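Local atomic coordinates of CaaX farnesyltransferase alpha subunit Ram2 (PDB entry 4L9P), a protein that probably forms, with a beta subunit, a protein prenyltransferase that attaches isoprenoid groups, chiefly farnesyl, to proteins ending in a CaaX sequence. Residues S58-V63 and W91-K96; E71-L76 and A95-A100; R145-L150 and F174-H179. The protein carries 1 engineered substitution. All coordinates share one frame; numbering follows the deposited sequence. Where two conformers were deposited one is given.

Interaction 1: S58-V63 and W91-K96; sequences SYLRAV and WIYRAK. With EDO (1,2-ethanediol), chain G.
L60 and V63, about one helical turn apart, both touch Y93, L60 at CD2 and CE2, V63 at CE2 and OH. L60 CD1 touches Y93 CD2 at 3.6 Å and the adjoining CE2 at 3.7 Å, the leucine and the tyrosine overlapping while they run antiparallel to one another. V63 crosses the tyrosine at about a right angle: its CG2 methyl lies 3.8 Å from Y93 CE2, while V63 CB comes within 3.4 Å of Y93 OH. Both methyls reach the ring obliquely. Y93 leaves helix 88-100 with CG trans to the main-chain nitrogen (chi1 179°), which carries the ring out far enough to bridge backbones whose nearest CA atoms, those of L60 and Y93, are 9.5 Å apart.

This contact joins helix 51-65 to helix 88-100 at the N-terminal end of the all-helical crescent made by prenyltransferase alpha subunits. Helix 71-83 fills in beside it: A73 and T77 touch Y93, and I80 touches L60. The phenol is not left to apolar neighbours alone, since Y93 OH hydrogen-bonds the carbonyl oxygen of E68, which fixes the far end of the ring.

Further out, the end of R61 lies at the subunit interface. Its NH1 donates to O1 of an ethanediol, probably from the crystallisation liquor, at 2.8 Å and 154°, with O1 at the edge of the guanidinium and near its plane; NH2 adds a weak second bond. R61 NE binds the I31 carbonyl, and NH1 also hydrogen-bonds H194 O of the neighbouring beta subunit Ram1.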
# COMPACT_ATOMS: atom_id res chain seq x y z
N SER A 58 -31.52 6.04 6.20
CA SER A 58 -32.14 6.90 7.21
C SER A 58 -32.69 6.06 8.39
O SER A 58 -32.58 6.46 9.56
CB SER A 58 -33.21 7.78 6.56
OG SER A 58 -32.64 8.59 5.52
N TYR A 59 -33.22 4.88 8.11
CA TYR A 59 -33.60 3.96 9.20
C TYR A 59 -32.36 3.41 9.92
O TYR A 59 -32.37 3.22 11.13
CB TYR A 59 -34.51 2.79 8.66
CG TYR A 59 -35.95 3.24 8.60
CD1 TYR A 59 -36.44 3.91 7.48
CD2 TYR A 59 -36.75 3.13 9.70
CE1 TYR A 59 -37.78 4.38 7.45
CE2 TYR A 59 -38.05 3.63 9.68
CZ TYR A 59 -38.53 4.22 8.55
OH TYR A 59 -39.85 4.70 8.49
N LEU A 60 -31.25 3.18 9.18
CA LEU A 60 -30.05 2.69 9.84
C LEU A 60 -29.51 3.75 10.84
O LEU A 60 -29.09 3.41 11.97
CB LEU A 60 -28.97 2.35 8.77
CG LEU A 60 -27.75 1.69 9.45
CD1 LEU A 60 -28.08 0.30 9.99
CD2 LEU A 60 -26.52 1.63 8.51
N ARG A 61 -29.54 5.01 10.44
CA ARG A 61 -29.10 6.05 11.36
C ARG A 61 -29.93 5.99 12.66
O ARG A 61 -29.38 6.10 13.75
CB ARG A 61 -29.24 7.46 10.75
CG ARG A 61 -28.06 7.81 9.87
CD ARG A 61 -28.08 9.31 9.45
NE ARG A 61 -29.03 9.42 8.37
CZ ARG A 61 -28.77 9.29 7.08
NH1 ARG A 61 -27.53 9.16 6.58
NH2 ARG A 61 -29.80 9.36 6.27
N ALA A 62 -31.24 5.79 12.53
CA ALA A 62 -32.08 5.75 13.71
C ALA A 62 -31.80 4.55 14.59
O ALA A 62 -31.75 4.68 15.82
CB ALA A 62 -33.59 5.75 13.27
N VAL A 63 -31.70 3.36 14.02
CA VAL A 63 -31.44 2.19 14.85
C VAL A 63 -30.08 2.28 15.54
O VAL A 63 -29.94 1.89 16.70
CB VAL A 63 -31.68 0.81 14.16
CG1 VAL A 63 -33.18 0.64 13.91
CG2 VAL A 63 -30.90 0.65 12.86
N TRP A 91 -21.53 -3.14 8.34
CA TRP A 91 -21.00 -4.47 8.71
C TRP A 91 -20.63 -4.53 10.19
O TRP A 91 -20.86 -5.54 10.86
CB TRP A 91 -19.70 -4.73 7.90
CG TRP A 91 -19.92 -5.09 6.50
CD1 TRP A 91 -19.86 -4.26 5.36
CD2 TRP A 91 -20.26 -6.38 6.03
NE1 TRP A 91 -20.14 -5.01 4.22
CE2 TRP A 91 -20.39 -6.31 4.61
CE3 TRP A 91 -20.51 -7.60 6.66
CZ2 TRP A 91 -20.66 -7.42 3.84
CZ3 TRP A 91 -20.79 -8.72 5.87
CH2 TRP A 91 -20.86 -8.63 4.48
N ILE A 92 -20.01 -3.47 10.69
CA ILE A 92 -19.66 -3.49 12.10
C ILE A 92 -20.91 -3.53 12.99
O ILE A 92 -20.96 -4.28 13.98
CB ILE A 92 -18.81 -2.24 12.45
CG1 ILE A 92 -17.47 -2.38 11.68
CG2 ILE A 92 -18.60 -2.08 13.97
CD1 ILE A 92 -16.83 -1.15 11.51
N TYR A 93 -21.95 -2.77 12.61
CA TYR A 93 -23.19 -2.80 13.37
C TYR A 93 -23.85 -4.20 13.25
O TYR A 93 -24.34 -4.74 14.24
CB TYR A 93 -24.09 -1.70 12.84
CG TYR A 93 -25.43 -1.61 13.50
CD1 TYR A 93 -25.54 -1.51 14.84
CD2 TYR A 93 -26.59 -1.61 12.71
CE1 TYR A 93 -26.86 -1.42 15.46
CE2 TYR A 93 -27.85 -1.52 13.26
CZ TYR A 93 -27.99 -1.42 14.64
OH TYR A 93 -29.29 -1.34 15.13
N ARG A 94 -23.83 -4.81 12.07
CA ARG A 94 -24.35 -6.17 11.90
C ARG A 94 -23.68 -7.13 12.87
O ARG A 94 -24.36 -7.92 13.50
CB ARG A 94 -24.18 -6.64 10.43
CG ARG A 94 -24.68 -8.04 10.20
CD ARG A 94 -24.59 -8.43 8.70
NE ARG A 94 -25.16 -9.76 8.50
CZ ARG A 94 -26.42 -9.98 8.16
NH1 ARG A 94 -27.24 -8.95 8.02
NH2 ARG A 94 -26.84 -11.24 8.00
N ALA A 95 -22.33 -7.09 12.97
CA ALA A 95 -21.70 -8.02 13.85
C ALA A 95 -22.12 -7.80 15.31
O ALA A 95 -22.30 -8.77 16.06
CB ALA A 95 -20.16 -7.92 13.74
N LYS A 96 -22.26 -6.54 15.71
CA LYS A 96 -22.77 -6.26 17.08
C LYS A 96 -24.11 -6.94 17.30
O LYS A 96 -24.30 -7.59 18.34
CB LYS A 96 -22.94 -4.77 17.29
CG LYS A 96 -21.65 -4.01 17.42
CD LYS A 96 -22.03 -2.53 17.69
CE LYS A 96 -20.82 -1.65 17.93
NZ LYS A 96 -21.32 -0.28 18.28
C1 EDO G . -27.16 8.21 2.59
O1 EDO G . -27.64 8.26 3.93
C2 EDO G . -25.65 8.26 2.57
O2 EDO G . -25.07 7.23 3.39

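Interaction 2: E71-L76 and A95-A100; sequences ERALRL and AKILFA
I97 faces segment 71-76 of helix 71-83 and splits its work between two branches. Its longer arm, with CG1 beside the backbone N (chi1 -62°), carries CD1 onto A73 CB at 3.8 Å, and the same methyl also lies 3.8 Å from the backbone L74 N. The shorter branch, I97 CG2, packs against L74 CB at 3.9 Å. L74 then turns its far end to the next residue along: its CG, anti to the backbone N (chi1 -178°), sends CD1 to L98 CD2 at 3.8 Å. The two leucines meet crosswise. The CB of L98 does not face the partner helix, and it is the end of its side chain that comes across. Wherever side chain meets side chain across the pair, the touching groups are hydrocarbon.

The axes of the two short segments approach to 9.7 Å at 145° between their N-to-C directions, the antiparallel pairing of an alpha-alpha hairpin, in keeping with the TPR-related repeats of this subunit family. On one flank, L76 of helix 71-83 packs on A56, Y59, L60 and V63 of helix 51-65. L98 extends the packing onward, touching L105 and E108 of helix 105-118 and H128 and L132 of helix 123-133.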
# COMPACT_ATOMS: atom_id res chain seq x y z
N GLU A 71 -33.99 -8.17 15.52
CA GLU A 71 -34.12 -8.86 14.25
C GLU A 71 -34.41 -7.91 13.08
O GLU A 71 -33.87 -8.10 11.97
CB GLU A 71 -35.22 -9.93 14.34
CG GLU A 71 -34.87 -11.06 15.29
CD GLU A 71 -33.84 -12.02 14.75
OE1 GLU A 71 -33.50 -11.96 13.54
OE2 GLU A 71 -33.35 -12.86 15.55
N ARG A 72 -35.27 -6.90 13.27
CA ARG A 72 -35.52 -5.98 12.18
C ARG A 72 -34.23 -5.25 11.78
O ARG A 72 -33.99 -5.04 10.60
CB ARG A 72 -36.69 -4.98 12.46
CG ARG A 72 -36.41 -3.98 13.56
CD ARG A 72 -37.62 -2.98 13.71
NE ARG A 72 -37.26 -2.04 14.75
CZ ARG A 72 -38.12 -1.24 15.33
NH1 ARG A 72 -39.39 -1.27 14.91
NH2 ARG A 72 -37.70 -0.42 16.28
N ALA A 73 -33.45 -4.83 12.77
CA ALA A 73 -32.19 -4.14 12.48
C ALA A 73 -31.25 -5.06 11.75
O ALA A 73 -30.54 -4.62 10.81
CB ALA A 73 -31.56 -3.64 13.79
N LEU A 74 -31.23 -6.33 12.13
CA LEU A 74 -30.37 -7.29 11.43
C LEU A 74 -30.77 -7.40 9.94
O LEU A 74 -29.93 -7.33 9.04
CB LEU A 74 -30.37 -8.65 12.15
CG LEU A 74 -29.46 -9.74 11.54
CD1 LEU A 74 -27.96 -9.32 11.64
CD2 LEU A 74 -29.72 -11.07 12.27
N ARG A 75 -32.05 -7.54 9.64
CA ARG A 75 -32.56 -7.58 8.27
C ARG A 75 -32.24 -6.27 7.51
O ARG A 75 -31.78 -6.30 6.36
CB ARG A 75 -34.09 -7.77 8.26
CG ARG A 75 -34.53 -9.15 8.68
CD ARG A 75 -36.04 -9.40 8.32
NE ARG A 75 -36.94 -8.29 8.69
CZ ARG A 75 -37.54 -8.14 9.87
NH1 ARG A 75 -37.39 -9.06 10.84
NH2 ARG A 75 -38.33 -7.09 10.07
N LEU A 76 -32.29 -5.15 8.22
CA LEU A 76 -31.96 -3.87 7.61
C LEU A 76 -30.48 -3.86 7.17
O LEU A 76 -30.12 -3.38 6.09
CB LEU A 76 -32.19 -2.75 8.64
CG LEU A 76 -31.75 -1.35 8.19
CD1 LEU A 76 -32.39 -0.88 6.87
CD2 LEU A 76 -31.99 -0.32 9.29
N ALA A 95 -22.33 -7.09 12.97
CA ALA A 95 -21.70 -8.02 13.85
C ALA A 95 -22.12 -7.80 15.31
O ALA A 95 -22.30 -8.77 16.06
CB ALA A 95 -20.16 -7.92 13.74
N LYS A 96 -22.26 -6.54 15.71
CA LYS A 96 -22.77 -6.26 17.08
C LYS A 96 -24.11 -6.94 17.30
O LYS A 96 -24.30 -7.59 18.34
CB LYS A 96 -22.94 -4.77 17.29
CG LYS A 96 -21.65 -4.01 17.42
CD LYS A 96 -22.03 -2.53 17.69
CE LYS A 96 -20.82 -1.65 17.93
NZ LYS A 96 -21.32 -0.28 18.28
N ILE A 97 -25.02 -6.82 16.34
CA ILE A 97 -26.36 -7.41 16.51
C ILE A 97 -26.27 -8.94 16.58
O ILE A 97 -26.88 -9.56 17.44
CB ILE A 97 -27.28 -7.06 15.33
CG1 ILE A 97 -27.47 -5.54 15.23
CG2 ILE A 97 -28.63 -7.79 15.49
CD1 ILE A 97 -28.07 -5.06 13.91
N LEU A 98 -25.49 -9.58 15.73
CA LEU A 98 -25.38 -11.03 15.72
C LEU A 98 -24.93 -11.54 17.07
O LEU A 98 -25.49 -12.49 17.57
CB LEU A 98 -24.35 -11.46 14.66
CG LEU A 98 -24.79 -11.23 13.23
CD1 LEU A 98 -23.54 -11.37 12.31
CD2 LEU A 98 -25.84 -12.26 12.83
N PHE A 99 -23.90 -10.92 17.65
CA PHE A 99 -23.46 -11.35 18.97
C PHE A 99 -24.49 -11.03 20.07
O PHE A 99 -24.79 -11.89 20.92
CB PHE A 99 -22.09 -10.78 19.24
CG PHE A 99 -21.01 -11.50 18.51
CD1 PHE A 99 -20.59 -12.78 18.93
CD2 PHE A 99 -20.41 -10.94 17.40
CE1 PHE A 99 -19.57 -13.47 18.24
CE2 PHE A 99 -19.39 -11.62 16.73
CZ PHE A 99 -18.99 -12.87 17.14
N ALA A 100 -25.07 -9.81 20.04
CA ALA A 100 -26.03 -9.43 21.09
C ALA A 100 -27.27 -10.33 21.11
O ALA A 100 -27.83 -10.62 22.19
CB ALA A 100 -26.42 -8.02 20.89

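Interaction 3: R145-L150 and F174-H179; sequences REQDFL and FKLWDH. With EDO (1,2-ethanediol), chain E.
Q147 and H179 reach out from their two segments to meet as flat groups, the amide plane turned 78° against the imidazole. The amide nitrogen lies over one face of the ring, with Q147 NE2 3.4 Å from H179 CE1. The carbonyl end approaches the same carbon, Q147 OE1 to H179 CE1 being 3.3 Å. In H179, CG stands trans to the main-chain nitrogen (chi1 -176°), and this brings the ring to the amide. L176 adds a loose van der Waals touch, CD1 to Q147 NE2 at 4.3 Å.

Hydrogen bonds fix the two groups from outside the pair. Q147 NE2 donates to E182 OE2, and H179 is an N-cap whose ND1 accepts from the backbone N of R181 in helix 180-192. A type I turn from L176 to H179, closed by H179 N to L176 O at 2.9 Å, leads into that helix. At the other N-cap, R145 N binds O1 of an ethanediol at 2.8 Å.

Because H179 ND1 is occupied as an acceptor, a neutral imidazole would probably carry its proton on NE2. The E182 carboxylate probably polarises the Q147 amide, which links the start of helix 146-156 to the start of helix 180-192, with R181 and E182 holding both partners in place.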
# COMPACT_ATOMS: atom_id res chain seq x y z
N ARG A 145 -15.85 -27.38 6.07
CA ARG A 145 -15.79 -27.01 4.65
C ARG A 145 -15.26 -25.59 4.52
O ARG A 145 -15.38 -24.96 3.45
CB ARG A 145 -17.19 -27.12 4.02
CG ARG A 145 -17.63 -28.61 3.88
CD ARG A 145 -16.72 -29.36 2.90
NE ARG A 145 -17.16 -30.76 2.68
CZ ARG A 145 -16.79 -31.77 3.46
NH1 ARG A 145 -16.02 -31.55 4.53
NH2 ARG A 145 -17.21 -32.99 3.13
N GLU A 146 -14.62 -25.10 5.55
CA GLU A 146 -14.05 -23.73 5.50
C GLU A 146 -12.90 -23.69 4.49
O GLU A 146 -12.82 -22.71 3.66
CB GLU A 146 -13.53 -23.35 6.89
CG GLU A 146 -12.89 -21.94 6.94
CD GLU A 146 -13.89 -20.83 6.78
OE1 GLU A 146 -15.10 -21.06 6.58
OE2 GLU A 146 -13.46 -19.65 6.75
N GLN A 147 -11.95 -24.62 4.51
CA GLN A 147 -10.82 -24.58 3.52
C GLN A 147 -11.37 -24.70 2.09
O GLN A 147 -10.90 -24.00 1.17
CB GLN A 147 -9.79 -25.67 3.86
CG GLN A 147 -9.02 -25.37 5.15
CD GLN A 147 -8.29 -26.57 5.66
OE1 GLN A 147 -8.81 -27.69 5.63
NE2 GLN A 147 -7.05 -26.37 6.13
N ASP A 148 -12.39 -25.52 1.88
CA ASP A 148 -12.96 -25.63 0.54
C ASP A 148 -13.59 -24.31 0.08
O ASP A 148 -13.50 -23.98 -1.11
CB ASP A 148 -14.08 -26.71 0.52
CG ASP A 148 -13.51 -28.11 0.41
OD1 ASP A 148 -12.30 -28.31 0.45
OD2 ASP A 148 -14.31 -29.04 0.29
N PHE A 149 -14.23 -23.57 0.98
CA PHE A 149 -14.77 -22.29 0.57
C PHE A 149 -13.63 -21.37 0.13
O PHE A 149 -13.76 -20.62 -0.89
CB PHE A 149 -15.58 -21.58 1.69
CG PHE A 149 -16.20 -20.32 1.17
CD1 PHE A 149 -17.20 -20.42 0.21
CD2 PHE A 149 -15.72 -19.08 1.54
CE1 PHE A 149 -17.70 -19.28 -0.41
CE2 PHE A 149 -16.27 -17.90 0.98
CZ PHE A 149 -17.23 -18.01 -0.02
N LEU A 150 -12.52 -21.33 0.88
CA LEU A 150 -11.42 -20.45 0.48
C LEU A 150 -10.93 -20.91 -0.91
O LEU A 150 -10.59 -20.03 -1.75
CB LEU A 150 -10.27 -20.52 1.48
CG LEU A 150 -10.74 -20.11 2.88
CD1 LEU A 150 -9.50 -20.09 3.78
CD2 LEU A 150 -11.48 -18.77 2.90
N PHE A 174 -6.46 -21.47 14.36
CA PHE A 174 -6.74 -22.91 14.59
C PHE A 174 -5.47 -23.77 14.60
O PHE A 174 -5.52 -24.99 14.69
CB PHE A 174 -7.72 -23.40 13.54
CG PHE A 174 -9.11 -22.89 13.75
CD1 PHE A 174 -9.82 -23.15 14.94
CD2 PHE A 174 -9.75 -22.20 12.73
CE1 PHE A 174 -11.12 -22.68 15.10
CE2 PHE A 174 -11.05 -21.72 12.88
CZ PHE A 174 -11.77 -21.99 14.09
N LYS A 175 -4.31 -23.11 14.54
CA LYS A 175 -2.99 -23.77 14.66
C LYS A 175 -2.82 -24.82 13.53
O LYS A 175 -2.56 -26.00 13.76
CB LYS A 175 -2.76 -24.42 16.06
CG LYS A 175 -2.89 -23.35 17.16
CD LYS A 175 -2.47 -23.91 18.56
CE LYS A 175 -2.72 -22.89 19.67
NZ LYS A 175 -1.89 -21.64 19.50
N LEU A 176 -2.94 -24.33 12.30
CA LEU A 176 -3.01 -25.19 11.11
C LEU A 176 -1.69 -25.29 10.34
O LEU A 176 -1.67 -25.76 9.22
CB LEU A 176 -4.12 -24.72 10.17
CG LEU A 176 -5.49 -24.58 10.81
CD1 LEU A 176 -6.43 -24.05 9.71
CD2 LEU A 176 -5.95 -25.93 11.34
N TRP A 177 -0.56 -24.85 10.93
CA TRP A 177 0.71 -24.80 10.15
C TRP A 177 1.03 -26.17 9.58
O TRP A 177 1.51 -26.24 8.43
CB TRP A 177 1.88 -24.32 10.97
CG TRP A 177 1.75 -22.94 11.50
CD1 TRP A 177 2.15 -21.78 10.87
CD2 TRP A 177 1.23 -22.55 12.76
NE1 TRP A 177 1.89 -20.69 11.66
CE2 TRP A 177 1.30 -21.13 12.82
CE3 TRP A 177 0.68 -23.24 13.85
CZ2 TRP A 177 0.91 -20.41 13.93
CZ3 TRP A 177 0.29 -22.51 14.96
CH2 TRP A 177 0.40 -21.10 14.99
N ASP A 178 0.74 -27.24 10.33
CA ASP A 178 1.07 -28.61 9.86
C ASP A 178 -0.15 -29.36 9.35
O ASP A 178 -0.10 -30.59 9.07
CB ASP A 178 1.73 -29.43 10.98
CG ASP A 178 3.11 -28.85 11.36
OD1 ASP A 178 3.79 -28.23 10.48
OD2 ASP A 178 3.48 -28.94 12.54
N HIS A 179 -1.26 -28.62 9.18
CA HIS A 179 -2.50 -29.29 8.67
C HIS A 179 -2.29 -29.62 7.18
O HIS A 179 -1.94 -28.72 6.39
CB HIS A 179 -3.66 -28.33 8.89
CG HIS A 179 -5.01 -28.88 8.52
ND1 HIS A 179 -5.43 -29.15 7.22
CD2 HIS A 179 -6.04 -29.20 9.35
CE1 HIS A 179 -6.68 -29.60 7.28
NE2 HIS A 179 -7.06 -29.63 8.55
C1 EDO E . -19.07 -25.48 7.40
O1 EDO E . -17.69 -25.54 7.01
C2 EDO E . -19.95 -26.60 6.86
O2 EDO E . -19.40 -27.87 7.28

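From the N terminus, helix 51-65 comes first, and interaction 1 closes a loop from it to helix 88-100 that takes in all of helix 71-83. Interaction 2 opens within that loop and ends on the same helix 88-100, slightly beyond it, so the two overlap in a staggered way and share A95 and K96. Their centres are about 8 Å apart, and L76 CD2 packs 3.6 Å from L60 N. Together they tie three successive helices into one bundle. Interaction 3 follows in series, its centre about 31 Å from that of interaction 1, and spans helix 161-174 to connect helix 146-156 with the turn before helix 180-192.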